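Phosphodiesterase (Salpingoeca rosetta, PDB 7CJ3) is a membrane protein whose modelled part is a transmembrane domain of the bacteriorhodopsin-like family, a helical bundle that holds retinal. Local coordinates at residues P215-R219 with H220-L224; I175-S178 with W179-F182. All coordinates share one frame; numbering follows the deposited sequence.

Contact 1 of 2, residues P215-R219 with H220-L224; sequences PPLPR and HALHL
Pro218 and Leu222 are joined by the first full helical turn of helix 219-233. The backbone bond from Leu222 N to Pro218 O measures 3.2 Å and is nearly straight, 166° at the hydrogen. Ala221 N also reaches Pro218 O, at 3.1 Å, but this second bond is bent and weak, so the carbonyl of the N-cap residue takes one good donor and one poor one. A weak bond from His223 N to Arg219 O carries the ladder onward.

The apolar contacts fold the preceding loop back against this turn. Leu222 CD1 comes alongside Leu217 CB at 3.5 Å, and the same methyl faces Pro215 CB at 4.2 Å, which brings two loop residues onto one leucine branch. Ala221 CB lies 4.1 Å from Pro218 CG and equally near Pro218 CD, and it is 4.3 Å from Leu217 CB. Outside the turn, Leu217 and Ala221 rest on Cys275 of helix 250-277, whereas Leu222 packs on Phe203, Ala206 and Met207 of helix 178-207.

Arg219 takes another course: CG lies anti to the backbone N (chi1 -153°), and the chain runs extended to NE, which makes a weak hydrogen bond to Met207 O. Its side chain as a whole heads away from the turn that follows.

The arrangement is a helix N-terminus with proline at the N-cap, where a proline-rich loop enters a helix of the bacteriorhodopsin-like bundle.

Contact 2 of 2, residues I175-S178 with W179-F182; sequences ILPS and WPAF
The backbone turns from an extended course at Leu176 and Pro177 into helix at Ser178, so that the carbonyls of Pro177 and Ser178 point along the new helix 178-207 and meet N-H groups four residues on. Phe182 N bonds to Ser178 O at 2.9 Å with an angle of 155° at the hydrogen. Ala181 N bonds to Pro177 O, although the position of that oxygen is less certain in the model.

Leu176, just before the N-cap, lies against the first turn that follows. With CG beside the backbone N and anti to the carbonyl carbon (chi1 -56°), it sets CD1 3.9 Å from Pro180 O, while its CB packs on Ala181 CB at 4.2 Å and on Pro180 CB at 4.3 Å. The leucine thus lies across the backbone joining Pro180 to Ala181, meeting it with both its root and one terminal methyl. This is a helix N-terminus with Pro177 as N-cap, at the start of a long helix in the bacteriorhodopsin-like fold. A second proline, Pro180, stands within the first turn, where its ring nitrogen has no hydrogen to donate; its CG lies 4.5 Å from Pro177 CD, a loose contact between two rings.

Trp179 and Phe182 diverge from the loop on the surface of the protein. One face of the indole has Ser178 CB 4.3 Å above its plane, offset toward the rim, and Trp179 CE3 approaches Ser178 O at 3.7 Å. Phe182 CB passes Ser178 O at 3.4 Å before its ring leads outward. On the loop side, Leu176 O accepts a hydrogen bond from Ser120 OG.

Overall arrangement
From the N terminus, the chain first meets contact 2, where the loop after helix 153-173 ends and helix 178-207 begins. That helix then runs the length of the bundle, and the loop following it leads into contact 1, at the start of helix 219-233. The two contacts are therefore in series, neither nested nor crossed, and each closes a loop onto the first turn of the next helix. The centres of contact 1 and contact 2 are about 41 Å apart, on opposite sides of the chain's centre, and the contacts do not touch. Helix 178-207 links them: contact 2 forms its beginning, whereas contact 1 packs against residues near its end and also against helix 250-277.

Contact 1 of 2, residues P215-R219 with H220-L224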
# COMPACT_ATOMS: atom_id res chain seq x y z
N PRO B 215 17.32 -16.43 -18.90
CA PRO B 215 16.94 -15.44 -17.89
C PRO B 215 16.26 -16.12 -16.70
O PRO B 215 15.64 -17.17 -16.86
CB PRO B 215 16.00 -14.50 -18.65
CG PRO B 215 15.39 -15.36 -19.75
CD PRO B 215 16.48 -16.35 -20.11
N PRO B 216 16.37 -15.56 -15.47
CA PRO B 216 15.71 -16.15 -14.30
C PRO B 216 14.19 -15.99 -14.28
O PRO B 216 13.56 -16.59 -13.42
CB PRO B 216 16.33 -15.40 -13.11
CG PRO B 216 16.84 -14.08 -13.68
CD PRO B 216 17.16 -14.36 -15.13
N LEU B 217 13.63 -15.18 -15.19
CA LEU B 217 12.17 -14.96 -15.35
C LEU B 217 11.74 -15.46 -16.72
O LEU B 217 12.50 -15.39 -17.69
CB LEU B 217 11.85 -13.46 -15.18
CG LEU B 217 12.41 -12.79 -13.93
CD1 LEU B 217 12.00 -11.32 -13.86
CD2 LEU B 217 11.93 -13.51 -12.69
N PRO B 218 10.48 -15.96 -16.85
CA PRO B 218 9.93 -16.33 -18.15
C PRO B 218 9.74 -15.10 -19.06
O PRO B 218 9.71 -13.95 -18.59
CB PRO B 218 8.59 -17.00 -17.81
CG PRO B 218 8.20 -16.41 -16.48
CD PRO B 218 9.50 -16.13 -15.76
N ARG B 219 9.60 -15.40 -20.36
CA ARG B 219 9.46 -14.46 -21.48
C ARG B 219 8.36 -13.44 -21.16
O ARG B 219 8.61 -12.24 -21.30
CB ARG B 219 9.16 -15.27 -22.75
CG ARG B 219 9.61 -14.60 -24.04
CD ARG B 219 9.20 -15.30 -25.30
NE ARG B 219 9.38 -14.37 -26.41
CZ ARG B 219 8.46 -13.51 -26.84
NH1 ARG B 219 7.26 -13.47 -26.29
NH2 ARG B 219 8.76 -12.71 -27.85
N HIS B 220 7.18 -13.89 -20.71
CA HIS B 220 6.03 -12.98 -20.52
C HIS B 220 6.39 -11.95 -19.45
O HIS B 220 6.02 -10.77 -19.62
CB HIS B 220 4.73 -13.73 -20.21
CG HIS B 220 3.51 -12.86 -20.39
ND1 HIS B 220 2.34 -13.03 -19.65
CD2 HIS B 220 3.32 -11.75 -21.14
CE1 HIS B 220 1.47 -12.10 -19.99
NE2 HIS B 220 2.04 -11.29 -20.91
N ALA B 221 7.08 -12.37 -18.38
CA ALA B 221 7.34 -11.52 -17.19
C ALA B 221 8.38 -10.45 -17.53
O ALA B 221 8.21 -9.31 -17.08
CB ALA B 221 7.78 -12.38 -16.04
N LEU B 222 9.39 -10.78 -18.33
CA LEU B 222 10.36 -9.78 -18.87
C LEU B 222 9.60 -8.69 -19.62
O LEU B 222 10.00 -7.52 -19.53
CB LEU B 222 11.40 -10.47 -19.77
CG LEU B 222 12.69 -10.92 -19.06
CD1 LEU B 222 12.50 -12.25 -18.37
CD2 LEU B 222 13.86 -11.02 -20.03
N HIS B 223 8.51 -9.03 -20.33
CA HIS B 223 7.73 -8.05 -21.12
C HIS B 223 6.90 -7.16 -20.20
O HIS B 223 6.89 -5.93 -20.41
CB HIS B 223 6.85 -8.74 -22.18
CG HIS B 223 6.14 -7.74 -23.04
ND1 HIS B 223 4.78 -7.52 -22.95
CD2 HIS B 223 6.61 -6.83 -23.92
CE1 HIS B 223 4.44 -6.55 -23.77
NE2 HIS B 223 5.55 -6.10 -24.37
N LEU B 224 6.21 -7.77 -19.23
CA LEU B 224 5.38 -7.04 -18.23
C LEU B 224 6.26 -6.07 -17.43
O LEU B 224 5.79 -4.95 -17.13
CB LEU B 224 4.67 -8.06 -17.35
CG LEU B 224 3.50 -8.73 -18.05
CD1 LEU B 224 2.83 -9.72 -17.13
CD2 LEU B 224 2.50 -7.69 -18.55

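Contact 2 of 2, residues I175-S178 with W179-F182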
# COMPACT_ATOMS: atom_id res chain seq x y z
N ILE B 175 15.90 25.52 -10.45
CA ILE B 175 16.48 26.72 -9.76
C ILE B 175 17.38 27.52 -10.71
O ILE B 175 18.17 28.33 -10.20
CB ILE B 175 17.24 26.31 -8.48
CG1 ILE B 175 18.38 25.31 -8.76
CG2 ILE B 175 16.27 25.79 -7.44
CD1 ILE B 175 19.71 25.59 -8.05
N LEU B 176 17.29 27.30 -12.03
CA LEU B 176 17.96 28.14 -13.05
C LEU B 176 16.93 29.12 -13.63
O LEU B 176 15.73 28.92 -13.44
CB LEU B 176 18.54 27.23 -14.13
CG LEU B 176 19.51 26.16 -13.63
CD1 LEU B 176 19.89 25.17 -14.74
CD2 LEU B 176 20.74 26.78 -13.01
N PRO B 177 17.37 30.24 -14.27
CA PRO B 177 16.48 31.05 -15.11
C PRO B 177 16.00 30.32 -16.39
O PRO B 177 16.51 29.26 -16.72
CB PRO B 177 17.30 32.29 -15.50
CG PRO B 177 18.54 32.26 -14.62
CD PRO B 177 18.72 30.82 -14.17
N SER B 178 15.06 30.95 -17.11
CA SER B 178 14.19 30.36 -18.16
C SER B 178 14.94 29.52 -19.20
O SER B 178 14.48 28.38 -19.41
CB SER B 178 13.41 31.45 -18.82
OG SER B 178 12.55 32.05 -17.87
N TRP B 179 15.99 30.03 -19.87
CA TRP B 179 16.62 29.35 -21.04
C TRP B 179 17.59 28.26 -20.58
O TRP B 179 17.53 27.15 -21.09
CB TRP B 179 17.24 30.31 -22.06
CG TRP B 179 16.21 31.25 -22.61
CD1 TRP B 179 16.38 32.58 -22.85
CD2 TRP B 179 14.82 30.97 -22.88
NE1 TRP B 179 15.21 33.14 -23.27
CE2 TRP B 179 14.23 32.18 -23.29
CE3 TRP B 179 14.01 29.82 -22.82
CZ2 TRP B 179 12.88 32.27 -23.65
CZ3 TRP B 179 12.68 29.90 -23.16
CH2 TRP B 179 12.13 31.12 -23.58
N PRO B 180 18.49 28.51 -19.61
CA PRO B 180 19.29 27.42 -19.06
C PRO B 180 18.38 26.36 -18.40
O PRO B 180 18.71 25.18 -18.49
CB PRO B 180 20.22 28.09 -18.03
CG PRO B 180 20.08 29.59 -18.26
CD PRO B 180 18.76 29.81 -18.98
N ALA B 181 17.28 26.79 -17.75
CA ALA B 181 16.22 25.92 -17.18
C ALA B 181 15.70 24.99 -18.27
O ALA B 181 15.77 23.73 -18.08
CB ALA B 181 15.11 26.73 -16.57
N PHE B 182 15.24 25.59 -19.39
CA PHE B 182 14.70 24.90 -20.59
C PHE B 182 15.67 23.83 -21.10
O PHE B 182 15.24 22.71 -21.35
CB PHE B 182 14.39 25.91 -21.70
CG PHE B 182 13.73 25.32 -22.92
CD1 PHE B 182 12.34 25.24 -23.00
CD2 PHE B 182 14.48 24.85 -23.99
CE1 PHE B 182 11.72 24.70 -24.13
CE2 PHE B 182 13.86 24.30 -25.11
CZ PHE B 182 12.48 24.23 -25.18